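Long-range contacts in mycobacterium tuberculosis paralogous family 11 (Mycobacterium smegmatis, PDB 4Y9I), which probably uses the deazaflavin coenzyme F420 to carry out quinone-quinol oxidoreduction: residues A[10-15]-A[58-64]; A[30-36]-A[85-90]; A[35-41]-A[108-114]. One frame throughout, in Å; residues are numbered along the deposited sequence.

Contacts 1 and 3 pair strands of one six-stranded antiparallel barrel, and contact 2 packs a helix against it. Along the chain the segments alternate: 10-15, 30-36, 35-41, 58-64, 85-90, 108-114. Contact 1 pairs strands 9-15 and 60-65, the two ends of the strand order, and so closes the barrel. Contact 3 joins strand 35-39 to the last strand, 110-113. Contact 2 sets helix 80-93 against the hairpin of strands 22-32 and 35-39, sharing K35 and Y36 with contact 3. Centres of contacts 2 and 3 are about 8 Å apart, of 1 and 3 about 11 Å. F12 CB lies 3.6 Å from M38 CE, so residues distant in sequence close and brace one barrel.

Contact 1 of 3, residues A[10-15]-A[58-64]; sequences VLFTTT and NPTVSVQ
F12 turns CG away from its carbonyl carbon (chi1 -64°), while V63 sets CG2 anti to its own carbonyl carbon; the two side chains therefore run side by side, with F12 CE1 3.9 Å from V63 CG2. V61 CG1 meets the same ring at its edge, 3.9 Å from F12 CD1. Beneath this apolar face the strands pair antiparallel: L11 with Q64 and T13 with S62 are hydrogen-bonded pairs, and F12 with V63 is the non-hydrogen-bonded pair between them. The bond from L11 N to Q64 O is nearly straight, at 175°. Toward T15 the direct ladder gives way to water: one molecule accepts from T15 N and donates to the carbonyls of N58 and T60. N58, whose OD1 accepts from T60 N in an Asx turn, reaches back with ND2 to T15 O (2.9 Å), approaching 40° above the carbonyl plane. On the other face S62 OG bonds to D72 N and Q64 NE2 to H3 O. The seam that closes the barrel thus combines an apolar inner face and a direct backbone ladder with a hydrated end, where an asparagine amide and water replace strand-to-strand bonds.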
loop_
_atom_site.group_PDB
_atom_site.type_symbol
_atom_site.label_atom_id
_atom_site.label_comp_id
_atom_site.label_asym_id
_atom_site.label_seq_id
_atom_site.Cartn_x
_atom_site.Cartn_y
_atom_site.Cartn_z
ATOM N N VAL A 10 3.169 -8.022 -2.875
ATOM C CA VAL A 10 1.819 -8.173 -3.334
ATOM C C VAL A 10 1.461 -7.073 -4.366
ATOM O O VAL A 10 2.208 -6.096 -4.527
ATOM C CB VAL A 10 0.819 -8.119 -2.201
ATOM C CG1 VAL A 10 1.030 -9.292 -1.256
ATOM C CG2 VAL A 10 0.836 -6.791 -1.525
ATOM N N LEU A 11 0.378 -7.313 -5.102
ATOM C CA LEU A 11 -0.068 -6.353 -6.123
ATOM C C LEU A 11 -1.379 -5.684 -5.774
ATOM O O LEU A 11 -2.369 -6.366 -5.448
ATOM C CB LEU A 11 -0.303 -7.092 -7.454
ATOM C CG LEU A 11 -0.670 -6.175 -8.623
ATOM C CD1 LEU A 11 0.541 -5.443 -9.135
ATOM C CD2 LEU A 11 -1.254 -7.011 -9.717
ATOM N N PHE A 12 -1.364 -4.359 -5.829
ATOM C CA PHE A 12 -2.584 -3.560 -5.629
ATOM C C PHE A 12 -2.990 -2.984 -6.927
ATOM O O PHE A 12 -2.176 -2.329 -7.600
ATOM C CB PHE A 12 -2.305 -2.460 -4.648
ATOM C CG PHE A 12 -1.963 -2.981 -3.245
ATOM C CD1 PHE A 12 -2.996 -3.325 -2.393
ATOM C CD2 PHE A 12 -0.666 -3.157 -2.846
ATOM C CE1 PHE A 12 -2.743 -3.822 -1.108
ATOM C CE2 PHE A 12 -0.407 -3.665 -1.568
ATOM C CZ PHE A 12 -1.450 -4.046 -0.702
ATOM N N THR A 13 -4.239 -3.204 -7.331
ATOM C CA THR A 13 -4.755 -2.659 -8.583
ATOM C C THR A 13 -5.683 -1.511 -8.282
ATOM O O THR A 13 -6.593 -1.709 -7.525
ATOM C CB THR A 13 -5.477 -3.697 -9.441
ATOM O OG1 THR A 13 -4.567 -4.794 -9.687
ATOM C CG2 THR A 13 -5.887 -3.100 -10.764
ATOM N N THR A 14 -5.368 -0.374 -8.855
ATOM C CA THR A 14 -6.083 0.862 -8.684
ATOM C C THR A 14 -6.859 1.186 -9.943
ATOM O O THR A 14 -6.565 0.666 -11.044
ATOM C CB THR A 14 -5.146 2.029 -8.276
ATOM O OG1 THR A 14 -4.365 2.418 -9.432
ATOM C CG2 THR A 14 -4.257 1.701 -7.059
ATOM N N THR A 15 -7.891 2.018 -9.833
ATOM C CA THR A 15 -8.730 2.421 -10.956
ATOM C C THR A 15 -8.857 3.909 -10.992
ATOM O O THR A 15 -9.221 4.522 -10.012
ATOM C CB THR A 15 -10.119 1.773 -10.844
ATOM O OG1 THR A 15 -9.947 0.357 -10.819
ATOM C CG2 THR A 15 -10.961 2.229 -12.018
ATOM N N ASN A 58 -10.026 7.437 -5.500
ATOM C CA ASN A 58 -10.823 6.241 -5.664
ATOM C C ASN A 58 -10.339 5.111 -4.761
ATOM O O ASN A 58 -9.390 4.404 -5.085
ATOM C CB ASN A 58 -10.853 5.767 -7.099
ATOM C CG ASN A 58 -11.695 4.523 -7.230
ATOM O OD1 ASN A 58 -12.439 4.079 -6.315
ATOM N ND2 ASN A 58 -11.647 3.955 -8.440
ATOM N N PRO A 59 -10.916 4.983 -3.563
ATOM C CA PRO A 59 -10.400 3.979 -2.632
ATOM C C PRO A 59 -10.624 2.497 -2.999
ATOM O O PRO A 59 -10.167 1.617 -2.253
ATOM C CB PRO A 59 -11.185 4.281 -1.342
ATOM C CG PRO A 59 -11.579 5.747 -1.478
ATOM C CD PRO A 59 -11.861 5.904 -2.943
ATOM N N THR A 60 -11.327 2.185 -4.089
ATOM C CA THR A 60 -11.636 0.801 -4.431
ATOM C C THR A 60 -10.349 0.214 -5.074
ATOM O O THR A 60 -9.927 0.645 -6.131
ATOM C CB THR A 60 -12.754 0.712 -5.424
ATOM O OG1 THR A 60 -13.887 1.407 -4.889
ATOM C CG2 THR A 60 -13.106 -0.727 -5.747
ATOM N N VAL A 61 -9.769 -0.773 -4.417
ATOM C CA VAL A 61 -8.432 -1.351 -4.714
ATOM C C VAL A 61 -8.496 -2.839 -4.560
ATOM O O VAL A 61 -9.034 -3.360 -3.566
ATOM C CB VAL A 61 -7.379 -0.799 -3.746
ATOM C CG1 VAL A 61 -6.059 -1.501 -3.892
ATOM C CG2 VAL A 61 -7.248 0.724 -3.951
ATOM N N SER A 62 -8.011 -3.565 -5.568
ATOM C CA SER A 62 -7.922 -5.017 -5.517
ATOM C C SER A 62 -6.501 -5.449 -5.061
ATOM O O SER A 62 -5.526 -4.737 -5.266
ATOM C CB SER A 62 -8.206 -5.666 -6.861
ATOM O OG SER A 62 -9.515 -5.374 -7.283
ATOM N N VAL A 63 -6.472 -6.597 -4.407
ATOM C CA VAL A 63 -5.207 -7.176 -3.958
ATOM C C VAL A 63 -4.980 -8.550 -4.588
ATOM O O VAL A 63 -5.893 -9.365 -4.674
ATOM C CB VAL A 63 -5.201 -7.358 -2.424
ATOM C CG1 VAL A 63 -3.784 -7.643 -1.923
ATOM C CG2 VAL A 63 -5.752 -6.157 -1.694
ATOM N N GLN A 64 -3.729 -8.798 -4.964
ATOM C CA GLN A 64 -3.295 -10.139 -5.405
ATOM C C GLN A 64 -2.070 -10.496 -4.559
ATOM O O GLN A 64 -1.061 -9.796 -4.546
ATOM C CB GLN A 64 -3.039 -10.239 -6.915
ATOM C CG GLN A 64 -2.639 -11.644 -7.400
ATOM C CD GLN A 64 -2.355 -11.708 -8.897
ATOM O OE1 GLN A 64 -2.863 -10.924 -9.682
ATOM N NE2 GLN A 64 -1.494 -12.658 -9.280
HETATM O O HOH W 1 -9.304 -0.795 -8.354
HETATM O O HOH W 2 -9.376 -3.296 -8.747
HETATM O O HOH W 3 -8.326 2.685 -7.036
#

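Contact 2 of 3, residues A[30-36]-A[85-90]; sequences VEENGKY and HWWKLA
E32 and H85 join a beta hairpin to the helix packed beside it: strands 22-32 and 35-39 of the barrel are linked by a type I' beta turn from E32 to K35, and helix 80-93 lies against that end. The E32 side chain can be followed outward. Its CB rests 3.7 Å from W86 CH2 and also lies near L89 CD1. With CG anti to the backbone N (chi1 -179°) and the chain extended beyond it, the carboxylate is carried out to the helix, where CD passes 3.8 Å from L89 CD1. At the tip, OE1 accepts from H85 NE2 through its syn lone pair; the donor angle is 172° and the acceptor sits in the imidazole plane. Carboxylate and ring are 28° apart, nearly coplanar, which is consistent with the bond restraining the rotation of both groups. OE2 lies 3.7 Å from L89 CD1, setting a polar oxygen against a methyl group.

The W86 indole packs beside this pair. Over one face of it lie E32 OE1 and L89 CD1, both offset toward the rim, while its edge is turned to the carbonyl oxygens of V30 and K35. Beyond the two segments the same ring touches A37 and I112, so it spans from the hairpin to the next strand of the sheet. Further along, V30 turns both methyls to the helix: CG1 packs on L89 CB and CG2 on A90 CB. On the far side of the hairpin, E31 OE2 accepts from G34 N and steadies the turn, and E31 CG lies over one face of the Y36 ring, 3.5 Å above its plane.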
loop_
_atom_site.group_PDB
_atom_site.type_symbol
_atom_site.label_atom_id
_atom_site.label_comp_id
_atom_site.label_asym_id
_atom_site.label_seq_id
_atom_site.Cartn_x
_atom_site.Cartn_y
_atom_site.Cartn_z
ATOM N N VAL A 30 2.621 -6.550 3.495
ATOM C CA VAL A 30 2.429 -6.234 4.926
ATOM C C VAL A 30 1.003 -6.687 5.219
ATOM O O VAL A 30 0.034 -6.075 4.770
ATOM C CB VAL A 30 2.595 -4.754 5.189
ATOM C CG1 VAL A 30 2.411 -4.482 6.658
ATOM C CG2 VAL A 30 3.969 -4.282 4.687
ATOM N N GLU A 31 0.857 -7.822 5.907
ATOM C CA GLU A 31 -0.422 -8.533 6.009
ATOM C C GLU A 31 -0.699 -8.895 7.426
ATOM O O GLU A 31 0.209 -9.231 8.162
ATOM C CB GLU A 31 -0.471 -9.767 5.069
ATOM C CG GLU A 31 -1.813 -10.496 5.054
ATOM C CD GLU A 31 -2.029 -11.519 6.152
ATOM O OE1 GLU A 31 -1.088 -11.859 6.904
ATOM O OE2 GLU A 31 -3.184 -11.951 6.211
ATOM N N GLU A 32 -1.984 -8.868 7.811
ATOM C CA GLU A 32 -2.435 -9.355 9.104
ATOM C C GLU A 32 -3.893 -9.701 9.053
ATOM O O GLU A 32 -4.737 -8.879 8.727
ATOM C CB GLU A 32 -2.171 -8.333 10.193
ATOM C CG GLU A 32 -2.587 -8.772 11.605
ATOM C CD GLU A 32 -2.244 -7.694 12.627
ATOM O OE1 GLU A 32 -2.939 -6.652 12.692
ATOM O OE2 GLU A 32 -1.236 -7.927 13.327
ATOM N N ASN A 33 -4.170 -10.951 9.359
ATOM C CA ASN A 33 -5.581 -11.425 9.466
ATOM C C ASN A 33 -6.444 -11.026 8.260
ATOM O O ASN A 33 -7.670 -10.721 8.369
ATOM C CB ASN A 33 -6.181 -11.025 10.804
ATOM C CG ASN A 33 -5.466 -11.660 11.970
ATOM O OD1 ASN A 33 -4.945 -12.767 11.821
ATOM N ND2 ASN A 33 -5.440 -11.010 13.130
ATOM N N GLY A 34 -5.821 -11.154 7.072
ATOM C CA GLY A 34 -6.491 -10.946 5.810
ATOM C C GLY A 34 -6.599 -9.537 5.303
ATOM O O GLY A 34 -7.246 -9.320 4.255
ATOM N N LYS A 35 -6.045 -8.590 6.066
ATOM C CA LYS A 35 -5.919 -7.194 5.648
ATOM C C LYS A 35 -4.497 -6.889 5.274
ATOM O O LYS A 35 -3.531 -7.515 5.765
ATOM C CB LYS A 35 -6.447 -6.242 6.732
ATOM C CG LYS A 35 -7.928 -6.508 7.062
ATOM C CD LYS A 35 -8.554 -5.435 7.969
ATOM C CE LYS A 35 -10.100 -5.644 8.080
ATOM N NZ LYS A 35 -10.724 -4.482 8.771
ATOM N N TYR A 36 -4.346 -5.915 4.394
ATOM C CA TYR A 36 -3.053 -5.550 3.819
ATOM C C TYR A 36 -2.774 -4.088 4.016
ATOM O O TYR A 36 -3.740 -3.248 4.037
ATOM C CB TYR A 36 -2.967 -5.864 2.321
ATOM C CG TYR A 36 -2.992 -7.356 2.000
ATOM C CD1 TYR A 36 -4.207 -8.056 1.997
ATOM C CD2 TYR A 36 -1.822 -8.088 1.851
ATOM C CE1 TYR A 36 -4.247 -9.417 1.776
ATOM C CE2 TYR A 36 -1.858 -9.456 1.604
ATOM C CZ TYR A 36 -3.076 -10.131 1.615
ATOM O OH TYR A 36 -3.137 -11.473 1.388
ATOM N N HIS A 85 0.353 0.737 14.518
ATOM C CA HIS A 85 0.362 -0.719 14.528
ATOM C C HIS A 85 0.819 -1.274 13.158
ATOM O O HIS A 85 1.699 -2.134 13.096
ATOM C CB HIS A 85 -1.037 -1.202 14.865
ATOM C CG HIS A 85 -1.212 -2.663 14.690
ATOM N ND1 HIS A 85 -0.571 -3.598 15.474
ATOM C CD2 HIS A 85 -1.931 -3.374 13.795
ATOM C CE1 HIS A 85 -0.896 -4.811 15.066
ATOM N NE2 HIS A 85 -1.703 -4.700 14.035
ATOM N N TRP A 86 0.219 -0.773 12.096
ATOM C CA TRP A 86 0.574 -1.234 10.766
ATOM C C TRP A 86 1.982 -0.786 10.366
ATOM O O TRP A 86 2.639 -1.484 9.612
ATOM C CB TRP A 86 -0.499 -0.828 9.765
ATOM C CG TRP A 86 -1.704 -1.670 9.915
ATOM C CD1 TRP A 86 -2.817 -1.397 10.656
ATOM C CD2 TRP A 86 -1.962 -2.909 9.264
ATOM N NE1 TRP A 86 -3.706 -2.417 10.566
ATOM C CE2 TRP A 86 -3.247 -3.341 9.680
ATOM C CE3 TRP A 86 -1.268 -3.699 8.348
ATOM C CZ2 TRP A 86 -3.806 -4.533 9.224
ATOM C CZ3 TRP A 86 -1.860 -4.854 7.918
ATOM C CH2 TRP A 86 -3.101 -5.229 8.331
ATOM N N TRP A 87 2.390 0.382 10.839
ATOM C CA TRP A 87 3.813 0.811 10.643
ATOM C C TRP A 87 4.788 -0.194 11.223
ATOM O O TRP A 87 5.799 -0.536 10.598
ATOM C CB TRP A 87 4.039 2.235 11.171
ATOM C CG TRP A 87 5.428 2.706 10.860
ATOM C CD1 TRP A 87 6.430 2.870 11.775
ATOM C CD2 TRP A 87 5.989 3.031 9.576
ATOM N NE1 TRP A 87 7.587 3.306 11.132
ATOM C CE2 TRP A 87 7.353 3.409 9.799
ATOM C CE3 TRP A 87 5.493 3.050 8.271
ATOM C CZ2 TRP A 87 8.195 3.785 8.766
ATOM C CZ3 TRP A 87 6.335 3.474 7.253
ATOM C CH2 TRP A 87 7.674 3.782 7.514
ATOM N N LYS A 88 4.522 -0.656 12.435
ATOM C CA LYS A 88 5.374 -1.654 13.079
ATOM C C LYS A 88 5.440 -2.913 12.188
ATOM O O LYS A 88 6.497 -3.463 11.966
ATOM C CB LYS A 88 4.777 -1.996 14.458
ATOM C CG LYS A 88 5.594 -3.005 15.233
ATOM C CD LYS A 88 4.822 -3.648 16.388
ATOM C CE LYS A 88 3.742 -4.623 15.910
ATOM N NZ LYS A 88 3.261 -5.458 17.035
ATOM N N LEU A 89 4.282 -3.392 11.707
ATOM C CA LEU A 89 4.268 -4.575 10.806
ATOM C C LEU A 89 5.060 -4.269 9.513
ATOM O O LEU A 89 5.765 -5.114 9.023
ATOM C CB LEU A 89 2.808 -4.873 10.420
ATOM C CG LEU A 89 1.937 -5.308 11.595
ATOM C CD1 LEU A 89 0.549 -5.638 11.078
ATOM C CD2 LEU A 89 2.527 -6.490 12.355
ATOM N N ALA A 90 4.964 -3.055 8.989
ATOM C CA ALA A 90 5.726 -2.692 7.787
ATOM C C ALA A 90 7.245 -2.726 8.019
ATOM O O ALA A 90 7.985 -3.205 7.185
ATOM C CB ALA A 90 5.263 -1.336 7.246
#

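Contact 3 of 3, residues A[35-41]-A[108-114]; sequences KYAMVAS and IPVFIVE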
loop_
_atom_site.group_PDB
_atom_site.type_symbol
_atom_site.label_atom_id
_atom_site.label_comp_id
_atom_site.label_asym_id
_atom_site.label_seq_id
_atom_site.Cartn_x
_atom_site.Cartn_y
_atom_site.Cartn_z
ATOM N N LYS A 35 -6.045 -8.590 6.066
ATOM C CA LYS A 35 -5.919 -7.194 5.648
ATOM C C LYS A 35 -4.497 -6.889 5.274
ATOM O O LYS A 35 -3.531 -7.515 5.765
ATOM C CB LYS A 35 -6.447 -6.242 6.732
ATOM C CG LYS A 35 -7.928 -6.508 7.062
ATOM C CD LYS A 35 -8.554 -5.435 7.969
ATOM C CE LYS A 35 -10.100 -5.644 8.080
ATOM N NZ LYS A 35 -10.724 -4.482 8.771
ATOM N N TYR A 36 -4.346 -5.915 4.394
ATOM C CA TYR A 36 -3.053 -5.550 3.819
ATOM C C TYR A 36 -2.774 -4.088 4.016
ATOM O O TYR A 36 -3.740 -3.248 4.037
ATOM C CB TYR A 36 -2.967 -5.864 2.321
ATOM C CG TYR A 36 -2.992 -7.356 2.000
ATOM C CD1 TYR A 36 -4.207 -8.056 1.997
ATOM C CD2 TYR A 36 -1.822 -8.088 1.851
ATOM C CE1 TYR A 36 -4.247 -9.417 1.776
ATOM C CE2 TYR A 36 -1.858 -9.456 1.604
ATOM C CZ TYR A 36 -3.076 -10.131 1.615
ATOM O OH TYR A 36 -3.137 -11.473 1.388
ATOM N N ALA A 37 -1.497 -3.705 4.108
ATOM C CA ALA A 37 -1.133 -2.299 4.088
ATOM C C ALA A 37 -0.408 -1.854 2.811
ATOM O O ALA A 37 0.437 -2.597 2.275
ATOM C CB ALA A 37 -0.288 -1.916 5.296
ATOM N N MET A 38 -0.721 -0.650 2.333
ATOM C CA MET A 38 0.015 0.012 1.232
ATOM C C MET A 38 0.823 1.119 1.913
ATOM O O MET A 38 0.246 2.144 2.403
ATOM C CB MET A 38 -0.936 0.659 0.266
ATOM C CG MET A 38 -1.903 -0.332 -0.418
ATOM S SD MET A 38 -3.072 0.424 -1.548
ATOM C CE MET A 38 -1.986 0.688 -2.917
ATOM N N VAL A 39 2.116 0.990 1.953
ATOM C CA VAL A 39 2.998 2.043 2.539
ATOM C C VAL A 39 3.344 3.013 1.422
ATOM O O VAL A 39 3.961 2.661 0.430
ATOM C CB VAL A 39 4.238 1.432 3.151
ATOM C CG1 VAL A 39 5.184 2.522 3.654
ATOM C CG2 VAL A 39 3.855 0.429 4.229
ATOM N N ALA A 40 2.850 4.267 1.564
ATOM C CA ALA A 40 3.009 5.302 0.536
ATOM C C ALA A 40 4.359 6.045 0.627
ATOM O O ALA A 40 4.398 7.244 0.794
ATOM C CB ALA A 40 1.805 6.293 0.577
ATOM N N SER A 41 5.445 5.262 0.587
ATOM C CA SER A 41 6.766 5.811 0.454
ATOM C C SER A 41 7.072 5.867 -0.984
ATOM O O SER A 41 6.266 5.474 -1.808
ATOM C CB SER A 41 7.754 4.996 1.193
ATOM O OG SER A 41 7.683 3.645 0.837
ATOM N N ILE A 108 4.939 8.896 7.010
ATOM C CA ILE A 108 4.643 8.266 5.707
ATOM C C ILE A 108 3.199 7.724 5.759
ATOM O O ILE A 108 2.861 6.959 6.649
ATOM C CB ILE A 108 5.678 7.154 5.388
ATOM C CG1 ILE A 108 7.049 7.764 5.167
ATOM C CG2 ILE A 108 5.303 6.318 4.166
ATOM C CD1 ILE A 108 8.194 6.789 5.212
ATOM N N PRO A 109 2.377 8.082 4.768
ATOM C CA PRO A 109 0.997 7.549 4.845
ATOM C C PRO A 109 1.004 6.039 4.725
ATOM O O PRO A 109 1.798 5.486 3.935
ATOM C CB PRO A 109 0.297 8.183 3.646
ATOM C CG PRO A 109 1.128 9.418 3.332
ATOM C CD PRO A 109 2.556 9.037 3.677
ATOM N N VAL A 110 0.070 5.390 5.428
ATOM C CA VAL A 110 -0.159 3.936 5.321
ATOM C C VAL A 110 -1.614 3.794 5.151
ATOM O O VAL A 110 -2.403 4.275 6.009
ATOM C CB VAL A 110 0.323 3.167 6.561
ATOM C CG1 VAL A 110 0.176 1.699 6.395
ATOM C CG2 VAL A 110 1.777 3.604 6.837
ATOM N N PHE A 111 -1.996 3.039 4.111
ATOM C CA PHE A 111 -3.380 2.666 3.891
ATOM C C PHE A 111 -3.613 1.215 4.313
ATOM O O PHE A 111 -2.832 0.316 3.959
ATOM C CB PHE A 111 -3.743 2.782 2.395
ATOM C CG PHE A 111 -3.661 4.163 1.830
ATOM C CD1 PHE A 111 -2.438 4.709 1.489
ATOM C CD2 PHE A 111 -4.808 4.959 1.682
ATOM C CE1 PHE A 111 -2.351 6.003 1.008
ATOM C CE2 PHE A 111 -4.699 6.281 1.221
ATOM C CZ PHE A 111 -3.484 6.797 0.850
ATOM N N ILE A 112 -4.703 0.930 4.988
ATOM C CA ILE A 112 -5.224 -0.441 5.185
ATOM C C ILE A 112 -6.143 -0.771 3.979
ATOM O O ILE A 112 -6.866 0.112 3.511
ATOM C CB ILE A 112 -5.957 -0.624 6.536
ATOM C CG1 ILE A 112 -6.149 -2.095 6.830
ATOM C CG2 ILE A 112 -7.253 0.139 6.518
ATOM C CD1 ILE A 112 -6.611 -2.317 8.244
ATOM N N VAL A 113 -6.033 -1.993 3.511
ATOM C CA VAL A 113 -6.905 -2.455 2.455
ATOM C C VAL A 113 -7.733 -3.609 2.997
ATOM O O VAL A 113 -7.215 -4.573 3.366
ATOM C CB VAL A 113 -6.101 -2.822 1.202
ATOM C CG1 VAL A 113 -7.030 -3.293 0.122
ATOM C CG2 VAL A 113 -5.291 -1.644 0.710
ATOM N N GLU A 114 -9.034 -3.406 2.995
ATOM C CA GLU A 114 -9.958 -4.176 3.736
ATOM C C GLU A 114 -11.270 -4.314 2.922
ATOM O O GLU A 114 -11.967 -5.214 3.300
ATOM C CB GLU A 114 -10.214 -3.556 5.154
ATOM C CG GLU A 114 -10.905 -2.196 5.184
ATOM C CD GLU A 114 -10.803 -1.422 6.504
ATOM O OE1 GLU A 114 -10.355 -1.919 7.470
ATOM O OE2 GLU A 114 -11.226 -0.307 6.531
#
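M38 and V113 form part of the tight side of this contact: M38 SD lies 3.8 Å from V113 CG2, and M38 CG touches the same methyl, because chi1 (-61°) sets CG anti to the carbonyl carbon and the extended chi2 (179°) places SD. F111 stands beside M38 on this face and turns its ring edge to M38 O, with A40 CB also near the plane of the ring. A37, V39, V110 and I112 occupy the opposite face, where A37 CB meets V110 CG1 at 3.8 Å. Between the two faces runs an antiparallel ladder. V113 N reaches Y36 O at 2.7 Å, whereas the return bond from Y36 N to V113 O is weak at 3.3 Å. A40, the centre of an inverse gamma turn, prolongs the ladder past the strand by donating to P109 O.

The partly exposed end is built differently. K35 runs extended past I112 CD1 and E114 CB to a salt bridge between K35 NZ and E114 OE1, 2.9 Å, met on the anti side and 32° out of the carboxylate plane. E114 OE2 has a second partner in R76, so the side-chain carboxylate of E114, the last residue, links K35 and R76.

Within the barrel, strand 110-113 lies between strands 35-39 and 68-77. Helix 51-57 packs on M38, A40, P109 and F111 through W51, Y52 and V55, and helix 96-102 meets V39, S41 and I108 through Y97 and Y100.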